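Local coordinates for protein NADH oxidase (Thermus thermophilus, PDB 6RVB) that reduces coenzyme A disulfide with electrons from NADH, working through a bound FAD, at residues Ser36-Tyr41 with Arg134-Glu140; Pro47-Glu53 with Glu166-Arg171; Thr113-Leu119 with Thr241-Asn246. Numbering follows the deposited sequence.

Contact 1: residues Ser36-Tyr41 with Arg134-Glu140; sequences SGWVSY and RTMEDGE. With FAD (flavin-adenine dinucleotide), chain E.
The irregular loop S36–Y41 lies against the N-terminal end of helix 136-145, in the segment R134–E140, with W38 CA 7.1 Å from M136 CA and S36 CA 8.0 Å from E137 CA. It opens with an ST turn, W38 N to S36 OG (3.0 Å), and G37 at left-handed angles (phi 60°, psi 6°), where a CB would press on S36 O. T135 is the N-cap and forms a capping box with D138, whose N donates to T135 OG1 (3.0 Å) and whose OD2 accepts from R134 N (2.9 Å) and, weakly, from T135 N (3.2 Å).

M136, unbranched and flexible, threads between two rings: CE lies 3.2 Å from the centroid of the W38 six-membered ring and CG 3.4 Å from that of Y41, both CH-pi contacts over the face, and SD makes oblique Met-aromatic contacts with both.

E137 folds back (chi1 m, chi2 p), bringing OE2 2.5 Å from S36 O, so close that the acid probably holds a proton; OE2 also lies at the W38 ring edge, near its plane, 3.1 Å from CD1.

S36 CB is 3.5 Å from FAD O2B and R134 CA 3.5 Å from FAD C8M; R134 salt-bridges D281. Thus the loop after strand 29-34 of the FAD-binding parallel sheet, carrying S36 and S40 of the FAD and CoA pockets, rests on helix 136-145, ahead of which R134 reaches FAD and NAD.

Contact 2: residues Pro47-Glu53 with Glu166-Arg171; sequences PYVLSGE and EAFRKR
R171 NE donates to L50 O (3.0 Å, 159°), so a long arginine side chain satisfies a carbonyl near the end of the helix carrying P47–L50. At the other edge K170, extended beyond chi1 m, carries NZ 2.9 Å from E166 OE2, a salt bridge one helical turn back, and makes a weaker one to E53 (NZ to OE1 3.4 Å). E166 OE1 turns to K330.

Between these polar edges the backbones come very close, S51 CA 4.2 Å from A167 CA. Only a small residue suits that spot: A167 CB meets P47 O (3.4 Å), S51 CB (3.8 Å) and L50 CB (4.1 Å). G52 leaves the helix at phi 90°, an angle at which a CB would strike the S51 carbonyl.

This helix-to-helix packing joins helix 46-50, which follows the CoA-linked C44, to helix 159-170 of the NAD-binding half. L50 and V49 rest on L143 of helix 136-145, F168 faces V175 of strand 174-178, and Y48 stacks edge-to-face on Y367 of the second subunit.

Contact 3: residues Thr113-Leu119 with Thr241-Asn246; sequences TGARPSL and TGIRPN. With FAD (flavin-adenine dinucleotide), chain E.
A two-stranded antiparallel ribbon, strands 115-117 and 243-245, joins the exits of the FAD-binding and NAD-binding parallel sheets; both segments carry the same T-G-x-R-P pattern, consistent with related Rossmann-type domains. The short axes approach to 4.5 Å at 150°. R116 and R244 form the hydrogen-bonded pair (CA–CA 5.8 Å), with R116 N to R244 O and R244 N to R116 O both 3.0 Å, flanked by the non-hydrogen-bonded pairs A115–P245 (CA–CA 4.0 Å) and P117–I243 (4.1 Å). Proline fits at P245 and P117 because such positions need no amide donor across the ribbon.

N246 buries most surface. Its main-chain N carries the ladder one step past the strands, donating to G114 O (2.8 Å); its side-chain ND2 adds a bond to T113 O (3.1 Å), which suits asparagine, and its O accepts from T113 OG1 (2.8 Å).

R116, next in buried area, projects from the same face as R244, chi1 p in both, and its NE gives a weak bond to N246 OD1 (3.1 Å). R116 NH1 lies 2.9 Å from the like-charged R244 NH1, and E248 makes a long, weak ion pair with R116.

At the far end S118 N donates to G242 O (2.7 Å) and S118 O accepts from T241 OG1 (3.0 Å). G242 also binds NAD, whereas A115 N points to FAD O1A, a weak bond of 3.4 Å.

How the contacts relate
R134 ties contact 1 to contact 3: its NE lies 3.4 Å from A115 O, a weak hydrogen bond, its NH1 3.6 Å from I243 CG2 and its CG 3.9 Å from P117 CD. Both contacts touch FAD, and their centres are about 15 Å apart. Contact 2 meets contact 1 through packing, L50 CD1 3.9 Å from G139 O, with centres about 17 Å apart. Contacts 2 and 3 stay separate, their nearest atoms about 12 Å apart. All three pair segments that alternate along the chain. Together they border the redox site: P47 touches FAD and lies about 6 Å, side chain to side chain, from C44, while R134 and G242 bind NAD.

Contact 1: residues Ser36-Tyr41 with Arg134-Glu140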
loop_
_atom_site.group_PDB
_atom_site.type_symbol
_atom_site.label_atom_id
_atom_site.label_comp_id
_atom_site.label_asym_id
_atom_site.label_seq_id
_atom_site.Cartn_x
_atom_site.Cartn_y
_atom_site.Cartn_z
ATOM N N SER A 36 -3.681 -9.066 -35.083
ATOM C CA SER A 36 -2.709 -10.010 -34.622
ATOM C C SER A 36 -3.284 -11.375 -34.401
ATOM O O SER A 36 -2.617 -12.268 -33.877
ATOM C CB SER A 36 -2.169 -9.534 -33.300
ATOM O OG SER A 36 -2.900 -10.044 -32.187
ATOM N N GLY A 37 -4.539 -11.591 -34.695
ATOM C CA GLY A 37 -4.933 -12.916 -34.298
ATOM C C GLY A 37 -4.859 -13.366 -32.842
ATOM O O GLY A 37 -5.188 -14.486 -32.556
ATOM N N TRP A 38 -4.535 -12.494 -31.905
ATOM C CA TRP A 38 -4.997 -12.688 -30.526
ATOM C C TRP A 38 -5.618 -11.398 -29.990
ATOM O O TRP A 38 -5.245 -10.312 -30.331
ATOM C CB TRP A 38 -3.847 -12.984 -29.612
ATOM C CG TRP A 38 -3.101 -14.222 -29.791
ATOM C CD1 TRP A 38 -2.088 -14.461 -30.651
ATOM C CD2 TRP A 38 -3.231 -15.359 -29.006
ATOM N NE1 TRP A 38 -1.603 -15.712 -30.466
ATOM C CE2 TRP A 38 -2.303 -16.282 -29.449
ATOM C CE3 TRP A 38 -4.045 -15.693 -27.945
ATOM C CZ2 TRP A 38 -2.179 -17.513 -28.884
ATOM C CZ3 TRP A 38 -3.929 -16.926 -27.387
ATOM C CH2 TRP A 38 -3.014 -17.822 -27.848
ATOM N N VAL A 39 -6.523 -11.505 -29.066
ATOM C CA VAL A 39 -7.314 -10.358 -28.663
ATOM C C VAL A 39 -7.471 -10.411 -27.136
ATOM O O VAL A 39 -7.487 -11.483 -26.518
ATOM C CB VAL A 39 -8.708 -10.371 -29.458
ATOM C CG1 VAL A 39 -9.850 -10.951 -28.686
ATOM C CG2 VAL A 39 -9.065 -9.047 -29.964
ATOM N N SER A 40 -7.552 -9.265 -26.509
ATOM C CA SER A 40 -7.797 -9.217 -25.077
ATOM C C SER A 40 -6.862 -10.049 -24.204
ATOM O O SER A 40 -7.304 -10.964 -23.539
ATOM C CB SER A 40 -9.234 -9.605 -24.811
ATOM O OG SER A 40 -9.538 -9.455 -23.457
ATOM N N TYR A 41 -5.580 -9.718 -24.164
ATOM C CA TYR A 41 -4.638 -10.525 -23.406
ATOM C C TYR A 41 -3.650 -9.633 -22.647
ATOM O O TYR A 41 -3.438 -8.464 -22.939
ATOM C CB TYR A 41 -3.902 -11.474 -24.360
ATOM C CG TYR A 41 -3.069 -10.723 -25.401
ATOM C CD1 TYR A 41 -3.602 -10.339 -26.581
ATOM C CD2 TYR A 41 -1.736 -10.370 -25.150
ATOM C CE1 TYR A 41 -2.862 -9.649 -27.462
ATOM C CE2 TYR A 41 -0.999 -9.667 -26.039
ATOM C CZ TYR A 41 -1.559 -9.308 -27.213
ATOM O OH TYR A 41 -0.858 -8.612 -28.202
ATOM N N ARG A 134 6.659 -7.808 -27.353
ATOM C CA ARG A 134 5.501 -6.918 -27.328
ATOM C C ARG A 134 4.170 -7.658 -27.492
ATOM O O ARG A 134 3.173 -7.220 -26.993
ATOM C CB ARG A 134 5.664 -5.859 -28.409
ATOM C CG ARG A 134 4.714 -4.710 -28.398
ATOM C CD ARG A 134 5.131 -3.700 -27.373
ATOM N NE ARG A 134 3.997 -2.883 -26.984
ATOM C CZ ARG A 134 3.935 -2.267 -25.823
ATOM N NH1 ARG A 134 4.992 -2.360 -24.951
ATOM N NH2 ARG A 134 2.824 -1.565 -25.575
ATOM N N THR A 135 4.135 -8.797 -28.157
ATOM C CA THR A 135 2.863 -9.383 -28.570
ATOM C C THR A 135 2.840 -10.851 -28.283
ATOM O O THR A 135 3.862 -11.408 -27.906
ATOM C CB THR A 135 2.724 -9.260 -30.065
ATOM O OG1 THR A 135 3.710 -10.088 -30.695
ATOM C CG2 THR A 135 3.014 -7.896 -30.482
ATOM N N MET A 136 1.710 -11.525 -28.480
ATOM C CA MET A 136 1.693 -12.950 -28.141
ATOM C C MET A 136 2.579 -13.669 -29.107
ATOM O O MET A 136 3.195 -14.631 -28.782
ATOM C CB MET A 136 0.313 -13.530 -28.097
ATOM C CG MET A 136 -0.557 -12.863 -27.097
ATOM S SD MET A 136 -0.599 -13.725 -25.515
ATOM C CE MET A 136 -1.151 -15.350 -26.158
ATOM N N GLU A 137 2.693 -13.165 -30.312
ATOM C CA GLU A 137 3.490 -13.860 -31.285
ATOM C C GLU A 137 4.925 -13.793 -30.883
ATOM O O GLU A 137 5.626 -14.794 -30.961
ATOM C CB GLU A 137 3.269 -13.253 -32.660
ATOM C CG GLU A 137 1.911 -13.657 -33.366
ATOM C CD GLU A 137 0.613 -12.905 -32.860
ATOM O OE1 GLU A 137 0.687 -11.818 -32.194
ATOM O OE2 GLU A 137 -0.503 -13.433 -33.146
ATOM N N ASP A 138 5.372 -12.616 -30.460
ATOM C CA ASP A 138 6.731 -12.481 -29.897
ATOM C C ASP A 138 6.917 -13.498 -28.770
ATOM O O ASP A 138 7.969 -14.122 -28.648
ATOM C CB ASP A 138 7.004 -11.086 -29.329
ATOM C CG ASP A 138 7.024 -10.024 -30.365
ATOM O OD1 ASP A 138 7.338 -10.367 -31.528
ATOM O OD2 ASP A 138 6.740 -8.845 -30.025
ATOM N N GLY A 139 5.888 -13.681 -27.953
ATOM C CA GLY A 139 5.988 -14.715 -26.955
ATOM C C GLY A 139 6.308 -16.094 -27.469
ATOM O O GLY A 139 7.175 -16.719 -26.950
ATOM N N GLU A 140 5.542 -16.562 -28.444
ATOM C CA GLU A 140 5.735 -17.834 -29.078
ATOM C C GLU A 140 7.165 -17.895 -29.649
ATOM O O GLU A 140 7.903 -18.809 -29.377
ATOM C CB GLU A 140 4.727 -18.009 -30.195
ATOM C CG GLU A 140 3.373 -18.367 -29.774
ATOM C CD GLU A 140 2.277 -18.237 -30.907
ATOM O OE1 GLU A 140 1.128 -18.810 -30.793
ATOM O OE2 GLU A 140 2.572 -17.527 -31.886
HETATM P PA FAD E . -1.613 -2.910 -27.651
HETATM O O1A FAD E . -0.169 -2.438 -28.207
HETATM O O2A FAD E . -1.757 -3.793 -26.393
HETATM O O5B FAD E . -2.483 -3.665 -28.855
HETATM C C5B FAD E . -2.657 -3.093 -30.196
HETATM C C4B FAD E . -3.112 -4.149 -31.204
HETATM O O4B FAD E . -3.813 -3.449 -32.217
HETATM C C3B FAD E . -1.942 -4.938 -31.770
HETATM O O3B FAD E . -2.020 -6.378 -31.472
HETATM C C2B FAD E . -2.134 -4.697 -33.205
HETATM O O2B FAD E . -1.990 -6.029 -33.703
HETATM C C1B FAD E . -3.558 -4.088 -33.390
HETATM N N9A FAD E . -3.519 -3.125 -34.543
HETATM C C8A FAD E . -2.558 -2.172 -34.788
HETATM N N7A FAD E . -2.713 -1.569 -35.998
HETATM C C5A FAD E . -3.817 -2.126 -36.556
HETATM C C6A FAD E . -4.534 -1.909 -37.844
HETATM N N6A FAD E . -4.056 -0.937 -38.676
HETATM N N1A FAD E . -5.624 -2.691 -38.085
HETATM C C2A FAD E . -6.046 -3.628 -37.150
HETATM N N3A FAD E . -5.469 -3.912 -35.935
HETATM C C4A FAD E . -4.356 -3.166 -35.608
HETATM N N1 FAD E . 1.572 -2.251 -18.373
HETATM C C2 FAD E . 1.369 -2.075 -17.028
HETATM O O2 FAD E . 0.521 -1.229 -16.612
HETATM N N3 FAD E . 2.060 -2.828 -16.151
HETATM C C4 FAD E . 2.954 -3.815 -16.512
HETATM O O4 FAD E . 3.609 -4.549 -15.676
HETATM C C4X FAD E . 3.177 -4.079 -17.969
HETATM N N5 FAD E . 4.057 -5.074 -18.351
HETATM C C5X FAD E . 4.244 -5.253 -19.699
HETATM C C6 FAD E . 5.148 -6.247 -20.149
HETATM C C7 FAD E . 5.349 -6.467 -21.527
HETATM C C7M FAD E . 6.317 -7.539 -21.941
HETATM C C8 FAD E . 4.595 -5.648 -22.552
HETATM C C8M FAD E . 4.769 -5.829 -24.036
HETATM C C9 FAD E . 3.714 -4.637 -22.114
HETATM C C9A FAD E . 3.483 -4.383 -20.732
HETATM N N10 FAD E . 2.542 -3.363 -20.318
HETATM C C10 FAD E . 2.398 -3.196 -18.915
HETATM C "C1'" FAD E . 1.832 -2.477 -21.265
HETATM C "C2'" FAD E . 0.656 -3.077 -21.970
HETATM O "O2'" FAD E . 1.077 -4.069 -22.895
HETATM C "C3'" FAD E . -0.034 -2.034 -22.805
HETATM O "O3'" FAD E . -0.065 -0.795 -22.108
HETATM C "C4'" FAD E . -1.447 -2.600 -23.038
HETATM O "O4'" FAD E . -1.523 -3.935 -23.653
HETATM C "C5'" FAD E . -2.380 -1.564 -23.696
HETATM O "O5'" FAD E . -2.315 -1.564 -25.117
HETATM P P FAD E . -3.471 -1.062 -26.129
HETATM O O1P FAD E . -4.736 -1.883 -25.949
HETATM O O2P FAD E . -3.548 0.431 -26.523
HETATM O O3P FAD E . -2.714 -1.670 -27.429
#

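Contact 2: residues Pro47-Glu53 with Glu166-Arg171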
loop_
_atom_site.group_PDB
_atom_site.type_symbol
_atom_site.label_atom_id
_atom_site.label_comp_id
_atom_site.label_asym_id
_atom_site.label_seq_id
_atom_site.Cartn_x
_atom_site.Cartn_y
_atom_site.Cartn_z
ATOM N N PRO A 47 6.462 -11.796 -19.420
ATOM C CA PRO A 47 7.706 -12.296 -18.883
ATOM C C PRO A 47 7.538 -13.451 -17.950
ATOM O O PRO A 47 8.502 -14.193 -17.794
ATOM C CB PRO A 47 8.245 -11.094 -18.179
ATOM C CG PRO A 47 7.781 -10.020 -19.012
ATOM C CD PRO A 47 6.438 -10.341 -19.405
ATOM N N TYR A 48 6.340 -13.621 -17.377
ATOM C CA TYR A 48 6.044 -14.698 -16.421
ATOM C C TYR A 48 5.819 -16.054 -17.101
ATOM O O TYR A 48 5.935 -17.113 -16.469
ATOM C CB TYR A 48 4.943 -14.274 -15.435
ATOM C CG TYR A 48 5.415 -13.023 -14.765
ATOM C CD1 TYR A 48 6.540 -13.030 -13.939
ATOM C CD2 TYR A 48 4.814 -11.810 -15.033
ATOM C CE1 TYR A 48 7.006 -11.898 -13.377
ATOM C CE2 TYR A 48 5.297 -10.632 -14.472
ATOM C CZ TYR A 48 6.409 -10.692 -13.658
ATOM O OH TYR A 48 6.938 -9.530 -13.119
ATOM N N VAL A 49 5.557 -16.003 -18.400
ATOM C CA VAL A 49 5.334 -17.184 -19.222
ATOM C C VAL A 49 6.690 -17.628 -19.777
ATOM O O VAL A 49 7.028 -18.758 -19.587
ATOM C CB VAL A 49 4.279 -16.897 -20.323
ATOM C CG1 VAL A 49 4.275 -17.917 -21.346
ATOM C CG2 VAL A 49 3.024 -16.838 -19.716
ATOM N N LEU A 50 7.412 -16.746 -20.479
ATOM C CA LEU A 50 8.834 -16.866 -20.740
ATOM C C LEU A 50 9.628 -17.578 -19.610
ATOM O O LEU A 50 10.417 -18.471 -19.909
ATOM C CB LEU A 50 9.379 -15.461 -20.986
ATOM C CG LEU A 50 9.480 -15.207 -22.454
ATOM C CD1 LEU A 50 8.448 -16.036 -23.335
ATOM C CD2 LEU A 50 9.480 -13.733 -22.680
ATOM N N SER A 51 9.400 -17.211 -18.347
ATOM C CA SER A 51 10.240 -17.678 -17.304
ATOM C C SER A 51 9.813 -19.063 -16.907
ATOM O O SER A 51 10.463 -19.720 -16.088
ATOM C CB SER A 51 10.085 -16.803 -16.097
ATOM O OG SER A 51 8.876 -17.117 -15.444
ATOM N N GLY A 52 8.683 -19.526 -17.432
ATOM C CA GLY A 52 8.149 -20.819 -17.003
ATOM C C GLY A 52 7.180 -20.809 -15.817
ATOM O O GLY A 52 6.476 -21.761 -15.633
ATOM N N GLU A 53 7.099 -19.745 -15.024
ATOM C CA GLU A 53 6.197 -19.709 -13.876
ATOM C C GLU A 53 4.708 -19.796 -14.273
ATOM O O GLU A 53 3.877 -20.263 -13.519
ATOM C CB GLU A 53 6.438 -18.471 -12.980
ATOM C CG GLU A 53 7.857 -18.251 -12.572
ATOM C CD GLU A 53 8.110 -16.863 -11.997
ATOM O OE1 GLU A 53 7.883 -16.720 -10.752
ATOM O OE2 GLU A 53 8.525 -15.938 -12.782
ATOM N N GLU A 166 15.250 -11.138 -15.640
ATOM C CA GLU A 166 14.800 -12.130 -14.638
ATOM C C GLU A 166 14.277 -13.377 -15.316
ATOM O O GLU A 166 14.610 -14.476 -14.924
ATOM C CB GLU A 166 13.699 -11.590 -13.724
ATOM C CG GLU A 166 13.271 -12.500 -12.559
ATOM C CD GLU A 166 11.930 -12.088 -11.884
ATOM O OE1 GLU A 166 11.860 -10.954 -11.297
ATOM O OE2 GLU A 166 10.960 -12.911 -11.949
ATOM N N ALA A 167 13.474 -13.209 -16.354
ATOM C CA ALA A 167 12.918 -14.391 -17.032
ATOM C C ALA A 167 14.008 -15.264 -17.596
ATOM O O ALA A 167 14.089 -16.426 -17.235
ATOM C CB ALA A 167 11.918 -14.076 -18.077
ATOM N N PHE A 168 14.829 -14.730 -18.492
ATOM C CA PHE A 168 15.947 -15.487 -18.998
ATOM C C PHE A 168 16.825 -16.145 -17.917
ATOM O O PHE A 168 17.314 -17.212 -18.147
ATOM C CB PHE A 168 16.814 -14.596 -19.855
ATOM C CG PHE A 168 16.115 -14.050 -21.055
ATOM C CD1 PHE A 168 14.888 -14.502 -21.391
ATOM C CD2 PHE A 168 16.707 -13.080 -21.857
ATOM C CE1 PHE A 168 14.228 -13.979 -22.513
ATOM C CE2 PHE A 168 16.044 -12.539 -22.959
ATOM C CZ PHE A 168 14.826 -13.001 -23.304
ATOM N N ARG A 169 17.075 -15.526 -16.764
ATOM C CA ARG A 169 17.951 -16.189 -15.812
ATOM C C ARG A 169 17.201 -17.414 -15.273
ATOM O O ARG A 169 17.755 -18.517 -15.194
ATOM C CB ARG A 169 18.357 -15.256 -14.702
ATOM C CG ARG A 169 19.282 -14.228 -15.089
ATOM C CD ARG A 169 20.688 -14.743 -15.222
ATOM N NE ARG A 169 21.220 -15.272 -13.990
ATOM C CZ ARG A 169 21.633 -16.519 -13.858
ATOM N NH1 ARG A 169 21.611 -17.315 -14.913
ATOM N NH2 ARG A 169 22.091 -16.928 -12.681
ATOM N N LYS A 170 15.932 -17.229 -14.916
ATOM C CA LYS A 170 15.084 -18.307 -14.387
ATOM C C LYS A 170 15.005 -19.495 -15.367
ATOM O O LYS A 170 14.613 -20.578 -15.029
ATOM C CB LYS A 170 13.644 -17.808 -14.112
ATOM C CG LYS A 170 13.508 -16.947 -12.912
ATOM C CD LYS A 170 12.097 -16.788 -12.360
ATOM C CE LYS A 170 12.209 -15.782 -11.188
ATOM N NZ LYS A 170 10.964 -15.429 -10.471
ATOM N N ARG A 171 15.326 -19.249 -16.605
ATOM C CA ARG A 171 15.378 -20.273 -17.634
ATOM C C ARG A 171 16.781 -20.790 -17.899
ATOM O O ARG A 171 17.043 -21.420 -18.883
ATOM C CB ARG A 171 14.838 -19.685 -18.903
ATOM C CG ARG A 171 13.386 -19.662 -18.806
ATOM C CD ARG A 171 12.923 -21.083 -19.056
ATOM N NE ARG A 171 11.961 -21.083 -20.123
ATOM C CZ ARG A 171 11.951 -21.976 -21.078
ATOM N NH1 ARG A 171 12.836 -22.974 -21.067
ATOM N NH2 ARG A 171 11.038 -21.858 -22.010
#

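Contact 3: residues Thr113-Leu119 with Thr241-Asn246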
loop_
_atom_site.group_PDB
_atom_site.type_symbol
_atom_site.label_atom_id
_atom_site.label_comp_id
_atom_site.label_asym_id
_atom_site.label_seq_id
_atom_site.Cartn_x
_atom_site.Cartn_y
_atom_site.Cartn_z
ATOM N N THR A 113 -4.844 1.224 -31.695
ATOM C CA THR A 113 -3.877 0.490 -32.473
ATOM C C THR A 113 -2.597 0.262 -31.759
ATOM O O THR A 113 -1.746 -0.354 -32.311
ATOM C CB THR A 113 -3.569 1.205 -33.760
ATOM O OG1 THR A 113 -3.221 2.543 -33.478
ATOM C CG2 THR A 113 -4.778 1.243 -34.640
ATOM N N GLY A 114 -2.471 0.792 -30.544
ATOM C CA GLY A 114 -1.353 0.529 -29.664
ATOM C C GLY A 114 -0.003 1.096 -30.016
ATOM O O GLY A 114 0.069 2.189 -30.591
ATOM N N ALA A 115 1.066 0.370 -29.640
ATOM C CA ALA A 115 2.461 0.790 -29.919
ATOM C C ALA A 115 3.341 -0.381 -30.401
ATOM O O ALA A 115 3.079 -1.553 -30.013
ATOM C CB ALA A 115 3.090 1.479 -28.701
ATOM N N ARG A 116 4.353 -0.059 -31.228
ATOM C CA ARG A 116 5.327 -0.998 -31.719
ATOM C C ARG A 116 6.647 -0.658 -31.122
ATOM O O ARG A 116 6.892 0.487 -30.753
ATOM C CB ARG A 116 5.409 -0.958 -33.216
ATOM C CG ARG A 116 5.661 0.378 -33.785
ATOM C CD ARG A 116 6.059 0.321 -35.261
ATOM N NE ARG A 116 5.191 1.199 -35.996
ATOM C CZ ARG A 116 5.504 2.426 -36.381
ATOM N NH1 ARG A 116 6.723 2.900 -36.105
ATOM N NH2 ARG A 116 4.582 3.167 -37.050
ATOM N N PRO A 117 7.508 -1.663 -30.948
ATOM C CA PRO A 117 8.875 -1.461 -30.448
ATOM C C PRO A 117 9.677 -0.615 -31.402
ATOM O O PRO A 117 9.535 -0.785 -32.614
ATOM C CB PRO A 117 9.444 -2.856 -30.442
ATOM C CG PRO A 117 8.432 -3.734 -31.093
ATOM C CD PRO A 117 7.138 -3.074 -30.982
ATOM N N SER A 118 10.447 0.292 -30.825
ATOM C CA SER A 118 11.285 1.239 -31.506
ATOM C C SER A 118 12.710 0.715 -31.539
ATOM O O SER A 118 13.459 0.876 -30.547
ATOM C CB SER A 118 11.317 2.509 -30.706
ATOM O OG SER A 118 11.476 3.618 -31.552
ATOM N N LEU A 119 13.122 0.158 -32.684
ATOM C CA LEU A 119 14.453 -0.433 -32.855
ATOM C C LEU A 119 15.562 0.543 -33.131
ATOM O O LEU A 119 15.412 1.466 -33.927
ATOM C CB LEU A 119 14.408 -1.400 -34.015
ATOM C CG LEU A 119 13.259 -2.325 -33.774
ATOM C CD1 LEU A 119 13.343 -3.445 -34.768
ATOM C CD2 LEU A 119 13.209 -2.802 -32.214
ATOM N N THR A 241 14.207 -1.538 -26.119
ATOM C CA THR A 241 14.783 -0.234 -26.313
ATOM C C THR A 241 13.673 0.791 -26.490
ATOM O O THR A 241 13.911 1.893 -27.031
ATOM C CB THR A 241 15.684 -0.166 -27.637
ATOM O OG1 THR A 241 15.017 -0.897 -28.670
ATOM C CG2 THR A 241 17.046 -0.755 -27.459
ATOM N N GLY A 242 12.467 0.435 -26.093
ATOM C CA GLY A 242 11.413 1.411 -26.175
ATOM C C GLY A 242 10.358 1.216 -27.239
ATOM O O GLY A 242 10.510 0.468 -28.164
ATOM N N ILE A 243 9.254 1.927 -27.096
ATOM C CA ILE A 243 8.152 1.754 -28.012
ATOM C C ILE A 243 7.766 3.114 -28.485
ATOM O O ILE A 243 8.226 4.075 -27.981
ATOM C CB ILE A 243 6.957 1.152 -27.314
ATOM C CG1 ILE A 243 6.649 1.920 -26.042
ATOM C CG2 ILE A 243 7.241 -0.253 -26.855
ATOM C CD1 ILE A 243 5.511 1.402 -25.284
ATOM N N ARG A 244 6.983 3.190 -29.536
ATOM C CA ARG A 244 6.488 4.445 -30.075
ATOM C C ARG A 244 5.033 4.072 -30.457
ATOM O O ARG A 244 4.677 2.923 -30.716
ATOM C CB ARG A 244 7.327 4.869 -31.276
ATOM C CG ARG A 244 7.055 4.024 -32.689
ATOM C CD ARG A 244 7.413 4.772 -34.082
ATOM N NE ARG A 244 8.871 5.080 -34.133
ATOM C CZ ARG A 244 9.744 4.756 -35.106
ATOM N NH1 ARG A 244 9.368 4.120 -36.221
ATOM N NH2 ARG A 244 11.033 5.072 -34.955
ATOM N N PRO A 245 4.148 5.026 -30.465
ATOM C CA PRO A 245 2.762 4.707 -30.827
ATOM C C PRO A 245 2.507 4.445 -32.301
ATOM O O PRO A 245 3.192 4.972 -33.181
ATOM C CB PRO A 245 2.030 5.954 -30.446
ATOM C CG PRO A 245 3.028 6.993 -30.637
ATOM C CD PRO A 245 4.356 6.448 -30.250
ATOM N N ASN A 246 1.500 3.610 -32.548
ATOM C CA ASN A 246 0.996 3.305 -33.878
ATOM C C ASN A 246 0.029 4.286 -34.512
ATOM O O ASN A 246 -1.134 4.000 -34.730
ATOM C CB ASN A 246 0.394 1.954 -33.836
ATOM C CG ASN A 246 1.401 0.947 -33.920
ATOM O OD1 ASN A 246 2.375 1.112 -34.653
ATOM N ND2 ASN A 246 1.243 -0.114 -33.155
HETATM P PA FAD E . -1.613 -2.910 -27.651
HETATM O O1A FAD E . -0.169 -2.438 -28.207
HETATM O O2A FAD E . -1.757 -3.793 -26.393
HETATM O O5B FAD E . -2.483 -3.665 -28.855
HETATM C C5B FAD E . -2.657 -3.093 -30.196
HETATM C C4B FAD E . -3.112 -4.149 -31.204
HETATM O O4B FAD E . -3.813 -3.449 -32.217
HETATM C C3B FAD E . -1.942 -4.938 -31.770
HETATM O O3B FAD E . -2.020 -6.378 -31.472
HETATM C C2B FAD E . -2.134 -4.697 -33.205
HETATM O O2B FAD E . -1.990 -6.029 -33.703
HETATM C C1B FAD E . -3.558 -4.088 -33.390
HETATM N N9A FAD E . -3.519 -3.125 -34.543
HETATM C C8A FAD E . -2.558 -2.172 -34.788
HETATM N N7A FAD E . -2.713 -1.569 -35.998
HETATM C C5A FAD E . -3.817 -2.126 -36.556
HETATM C C6A FAD E . -4.534 -1.909 -37.844
HETATM N N6A FAD E . -4.056 -0.937 -38.676
HETATM N N1A FAD E . -5.624 -2.691 -38.085
HETATM C C2A FAD E . -6.046 -3.628 -37.150
HETATM N N3A FAD E . -5.469 -3.912 -35.935
HETATM C C4A FAD E . -4.356 -3.166 -35.608
HETATM N N1 FAD E . 1.572 -2.251 -18.373
HETATM C C2 FAD E . 1.369 -2.075 -17.028
HETATM O O2 FAD E . 0.521 -1.229 -16.612
HETATM N N3 FAD E . 2.060 -2.828 -16.151
HETATM C C4 FAD E . 2.954 -3.815 -16.512
HETATM O O4 FAD E . 3.609 -4.549 -15.676
HETATM C C4X FAD E . 3.177 -4.079 -17.969
HETATM N N5 FAD E . 4.057 -5.074 -18.351
HETATM C C5X FAD E . 4.244 -5.253 -19.699
HETATM C C6 FAD E . 5.148 -6.247 -20.149
HETATM C C7 FAD E . 5.349 -6.467 -21.527
HETATM C C7M FAD E . 6.317 -7.539 -21.941
HETATM C C8 FAD E . 4.595 -5.648 -22.552
HETATM C C8M FAD E . 4.769 -5.829 -24.036
HETATM C C9 FAD E . 3.714 -4.637 -22.114
HETATM C C9A FAD E . 3.483 -4.383 -20.732
HETATM N N10 FAD E . 2.542 -3.363 -20.318
HETATM C C10 FAD E . 2.398 -3.196 -18.915
HETATM C "C1'" FAD E . 1.832 -2.477 -21.265
HETATM C "C2'" FAD E . 0.656 -3.077 -21.970
HETATM O "O2'" FAD E . 1.077 -4.069 -22.895
HETATM C "C3'" FAD E . -0.034 -2.034 -22.805
HETATM O "O3'" FAD E . -0.065 -0.795 -22.108
HETATM C "C4'" FAD E . -1.447 -2.600 -23.038
HETATM O "O4'" FAD E . -1.523 -3.935 -23.653
HETATM C "C5'" FAD E . -2.380 -1.564 -23.696
HETATM O "O5'" FAD E . -2.315 -1.564 -25.117
HETATM P P FAD E . -3.471 -1.062 -26.129
HETATM O O1P FAD E . -4.736 -1.883 -25.949
HETATM O O2P FAD E . -3.548 0.431 -26.523
HETATM O O3P FAD E . -2.714 -1.670 -27.429
#